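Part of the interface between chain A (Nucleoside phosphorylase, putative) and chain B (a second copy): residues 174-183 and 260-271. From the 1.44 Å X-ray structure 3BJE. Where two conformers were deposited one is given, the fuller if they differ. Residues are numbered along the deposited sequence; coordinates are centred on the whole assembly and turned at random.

Chain A 174-183: SLYYSAGTRE
Chain B (260-271) RFMKHLTVPNMV

A recurring principle of protein interfaces is that one threonine, placed where two chain segments meet, can bond three backbone groups of its partner; this contact between two copies of a putative nucleoside phosphorylase is a clear example. The chain A segment is 3-10 at A:Leu175 and A:Tyr176 (phi/psi -86/-3 at the latter), passes A:Tyr177 (-122/42) and enters the left-handed region at A:Ser178 (58/24). Opposing it, B:Leu265 is extended (-68/137) and B:Thr266 has helical phi/psi (-74/-40). The register sets the CA of A:Tyr176 4.9 Å from the CA of B:Thr266, and the CA of A:Tyr177 4.6 Å from that of B:Leu265, so the two segments run roughly antiparallel here.

Four direct hydrogen bonds join the stretches. B:Thr266, whose CA-to-CB bond points toward the chain A stretch and whose chi1 is m, donates from OG1 to A:Leu175 O (2.6 Å), and the same OG1 accepts from A:Ser178 N (2.9 Å). B:Thr266 N donates almost linearly to A:Tyr176 O (3.0 Å, 172°). A:Ser178, also m, returns a bond from OG to B:His264 O (2.7 Å). CA-H...O contacts supplement these: B:Leu265 CA lies 3.5 Å from A:Tyr176 O, and A:Tyr177 CA 3.3 Å from B:His264 O.

Water extends the polar network. One molecule donates to A:Tyr176 O (2.9 Å) and accepts from B:Val267 N (2.9 Å), at the start of a type I turn running to B:Met270. Another lies 2.7 Å from B:His264 ND1 and accepts a weak bond from A:Arg182 NH1 (3.3 Å).

Apolar packing involves both tyrosines, each m. The A:Tyr177 edge meets the B:Phe261 face, with centroids 5.0 Å apart and planes at 74°; B:Leu265 CD2 covers one tyrosine face, 4.1 Å from A:Tyr177 CE1. A:Tyr176 CE1 approaches B:Met270 CE at 3.8 Å, the methionine being t, t, m.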

# COMPACT_ATOMS: atom_id res chain seq x y z
N SER A 174 1.97 -11.57 -1.50
CA SER A 174 2.66 -12.73 -2.05
C SER A 174 1.75 -13.95 -2.25
O SER A 174 2.14 -14.88 -2.93
CB SER A 174 3.89 -13.10 -1.22
OG SER A 174 4.76 -11.97 -1.09
N LEU A 175 0.55 -13.95 -1.68
CA LEU A 175 -0.38 -15.04 -1.98
C LEU A 175 -0.76 -15.11 -3.46
O LEU A 175 -1.22 -16.15 -3.91
CB LEU A 175 -1.64 -14.98 -1.12
CG LEU A 175 -1.54 -15.16 0.39
CD1 LEU A 175 -2.94 -15.40 0.97
CD2 LEU A 175 -0.61 -16.29 0.80
N TYR A 176 -0.55 -14.02 -4.21
CA TYR A 176 -0.81 -13.94 -5.64
C TYR A 176 0.39 -14.46 -6.44
O TYR A 176 0.30 -14.58 -7.65
CB TYR A 176 -1.21 -12.50 -6.01
CG TYR A 176 -2.58 -12.27 -5.48
CD1 TYR A 176 -3.69 -12.70 -6.19
CD2 TYR A 176 -2.79 -11.75 -4.23
CE1 TYR A 176 -4.98 -12.58 -5.67
CE2 TYR A 176 -4.08 -11.64 -3.70
CZ TYR A 176 -5.17 -12.04 -4.44
OH TYR A 176 -6.43 -11.96 -3.91
N TYR A 177 1.46 -14.83 -5.73
CA TYR A 177 2.67 -15.40 -6.30
C TYR A 177 2.96 -16.78 -5.69
O TYR A 177 4.11 -17.14 -5.41
CB TYR A 177 3.85 -14.47 -6.07
CG TYR A 177 3.73 -13.14 -6.78
CD1 TYR A 177 4.48 -12.88 -7.92
CD2 TYR A 177 2.87 -12.15 -6.32
CE1 TYR A 177 4.37 -11.68 -8.58
CE2 TYR A 177 2.73 -10.94 -6.99
CZ TYR A 177 3.50 -10.70 -8.13
OH TYR A 177 3.45 -9.50 -8.81
N SER A 178 1.88 -17.56 -5.54
CA SER A 178 1.91 -18.93 -5.02
C SER A 178 2.52 -19.12 -3.62
O SER A 178 2.95 -20.22 -3.28
CB SER A 178 2.62 -19.85 -6.00
OG SER A 178 1.99 -19.83 -7.27
N ALA A 179 2.51 -18.08 -2.78
CA ALA A 179 3.12 -18.22 -1.45
C ALA A 179 2.40 -19.26 -0.60
O ALA A 179 3.00 -19.87 0.28
CB ALA A 179 3.19 -16.89 -0.73
N GLY A 180 1.11 -19.49 -0.89
CA GLY A 180 0.31 -20.42 -0.12
C GLY A 180 0.65 -21.87 -0.38
O GLY A 180 0.30 -22.74 0.42
N THR A 181 1.34 -22.15 -1.49
CA THR A 181 1.62 -23.52 -1.92
C THR A 181 3.09 -23.85 -2.14
O THR A 181 3.46 -25.03 -2.13
CB THR A 181 0.86 -23.90 -3.22
OG1 THR A 181 1.18 -22.96 -4.26
CG2 THR A 181 -0.64 -23.92 -2.99
N ARG A 182 3.94 -22.85 -2.35
CA ARG A 182 5.35 -23.11 -2.62
C ARG A 182 6.07 -23.61 -1.37
O ARG A 182 5.85 -23.09 -0.28
CB ARG A 182 6.03 -21.87 -3.20
CG ARG A 182 5.74 -21.74 -4.68
CD ARG A 182 6.13 -20.40 -5.23
NE ARG A 182 7.53 -20.05 -4.99
CZ ARG A 182 8.56 -20.48 -5.71
NH1 ARG A 182 8.39 -21.34 -6.71
NH2 ARG A 182 9.79 -20.05 -5.41
N GLU A 183 6.92 -24.61 -1.54
CA GLU A 183 7.63 -25.19 -0.41
C GLU A 183 8.55 -24.17 0.23
O GLU A 183 9.09 -23.28 -0.43
CB GLU A 183 8.41 -26.43 -0.86
CG GLU A 183 7.50 -27.62 -1.15
CD GLU A 183 8.25 -28.84 -1.62
OE1 GLU A 183 9.18 -29.28 -0.90
OE2 GLU A 183 7.91 -29.36 -2.71
N ARG B 260 9.86 -13.23 -15.19
CA ARG B 260 10.11 -14.45 -14.46
C ARG B 260 9.07 -14.70 -13.37
O ARG B 260 9.11 -15.75 -12.72
CB ARG B 260 11.50 -14.42 -13.83
CG ARG B 260 12.64 -14.28 -14.84
CD ARG B 260 12.87 -15.55 -15.64
NE ARG B 260 13.78 -15.31 -16.74
CZ ARG B 260 14.41 -16.27 -17.42
NH1 ARG B 260 14.22 -17.54 -17.11
NH2 ARG B 260 15.24 -15.95 -18.40
N PHE B 261 8.15 -13.76 -13.17
CA PHE B 261 7.05 -13.96 -12.22
C PHE B 261 5.89 -14.76 -12.81
O PHE B 261 5.12 -15.41 -12.09
CB PHE B 261 6.47 -12.62 -11.76
CG PHE B 261 7.29 -11.90 -10.74
CD1 PHE B 261 7.69 -12.52 -9.57
CD2 PHE B 261 7.58 -10.55 -10.90
CE1 PHE B 261 8.40 -11.83 -8.61
CE2 PHE B 261 8.27 -9.86 -9.94
CZ PHE B 261 8.70 -10.51 -8.80
N MET B 262 5.75 -14.70 -14.13
CA MET B 262 4.54 -15.20 -14.75
C MET B 262 4.23 -16.64 -14.35
O MET B 262 3.07 -16.96 -14.09
CB MET B 262 4.60 -15.06 -16.28
CG MET B 262 3.42 -15.66 -17.01
SD MET B 262 3.60 -17.43 -17.31
CE MET B 262 4.78 -17.43 -18.66
N LYS B 263 5.24 -17.50 -14.29
CA LYS B 263 5.01 -18.93 -14.02
C LYS B 263 4.58 -19.21 -12.58
O LYS B 263 4.14 -20.31 -12.26
CB LYS B 263 6.25 -19.76 -14.37
CG LYS B 263 7.48 -19.49 -13.50
CD LYS B 263 8.70 -20.32 -13.95
CE LYS B 263 8.83 -21.62 -13.17
NZ LYS B 263 10.13 -22.34 -13.47
N HIS B 264 4.71 -18.21 -11.72
CA HIS B 264 4.43 -18.36 -10.30
C HIS B 264 3.10 -17.71 -9.90
O HIS B 264 2.76 -17.71 -8.71
CB HIS B 264 5.55 -17.73 -9.49
CG HIS B 264 6.88 -18.34 -9.74
ND1 HIS B 264 7.19 -19.63 -9.38
CD2 HIS B 264 8.01 -17.82 -10.30
CE1 HIS B 264 8.44 -19.89 -9.72
NE2 HIS B 264 8.96 -18.81 -10.28
N LEU B 265 2.34 -17.17 -10.85
CA LEU B 265 1.07 -16.52 -10.50
C LEU B 265 0.04 -17.49 -9.99
O LEU B 265 -0.14 -18.58 -10.55
CB LEU B 265 0.49 -15.77 -11.70
CG LEU B 265 1.35 -14.60 -12.16
CD1 LEU B 265 0.61 -13.86 -13.28
CD2 LEU B 265 1.69 -13.63 -11.01
N THR B 266 -0.65 -17.08 -8.92
CA THR B 266 -1.75 -17.89 -8.37
C THR B 266 -2.97 -17.83 -9.28
O THR B 266 -3.64 -18.84 -9.50
CB THR B 266 -2.13 -17.39 -6.97
OG1 THR B 266 -0.94 -17.29 -6.19
CG2 THR B 266 -3.15 -18.29 -6.29
N VAL B 267 -3.26 -16.64 -9.80
CA VAL B 267 -4.44 -16.41 -10.64
C VAL B 267 -4.03 -15.73 -11.96
O VAL B 267 -4.32 -14.56 -12.21
CB VAL B 267 -5.50 -15.57 -9.88
CG1 VAL B 267 -6.85 -15.67 -10.64
CG2 VAL B 267 -5.63 -16.00 -8.40
N PRO B 268 -3.33 -16.48 -12.83
CA PRO B 268 -2.82 -15.90 -14.08
C PRO B 268 -3.92 -15.45 -15.05
O PRO B 268 -3.66 -14.57 -15.86
CB PRO B 268 -1.99 -17.04 -14.68
CG PRO B 268 -2.57 -18.28 -14.08
CD PRO B 268 -2.93 -17.89 -12.68
N ASN B 269 -5.11 -16.03 -14.95
CA ASN B 269 -6.25 -15.67 -15.80
C ASN B 269 -7.27 -14.80 -15.07
O ASN B 269 -8.44 -14.81 -15.39
CB ASN B 269 -6.93 -16.92 -16.33
CG ASN B 269 -5.97 -17.84 -17.05
OD1 ASN B 269 -5.10 -17.39 -17.78
ND2 ASN B 269 -6.13 -19.14 -16.83
N MET B 270 -6.80 -14.05 -14.07
CA MET B 270 -7.70 -13.19 -13.29
C MET B 270 -8.63 -12.32 -14.16
O MET B 270 -9.83 -12.22 -13.87
CB MET B 270 -6.90 -12.28 -12.35
CG MET B 270 -7.79 -11.48 -11.43
SD MET B 270 -6.84 -10.39 -10.35
CE MET B 270 -6.08 -11.53 -9.19
N VAL B 271 -8.09 -11.67 -15.19
CA VAL B 271 -8.91 -10.74 -16.00
C VAL B 271 -10.07 -11.45 -16.70
O VAL B 271 -11.23 -11.02 -16.60
CB VAL B 271 -8.04 -9.98 -17.02
CG1 VAL B 271 -8.91 -9.31 -18.12
CG2 VAL B 271 -7.21 -8.95 -16.28
O HOH W 1 -1.97 -14.06 -9.36
O HOH W 2 5.62 -21.68 -8.48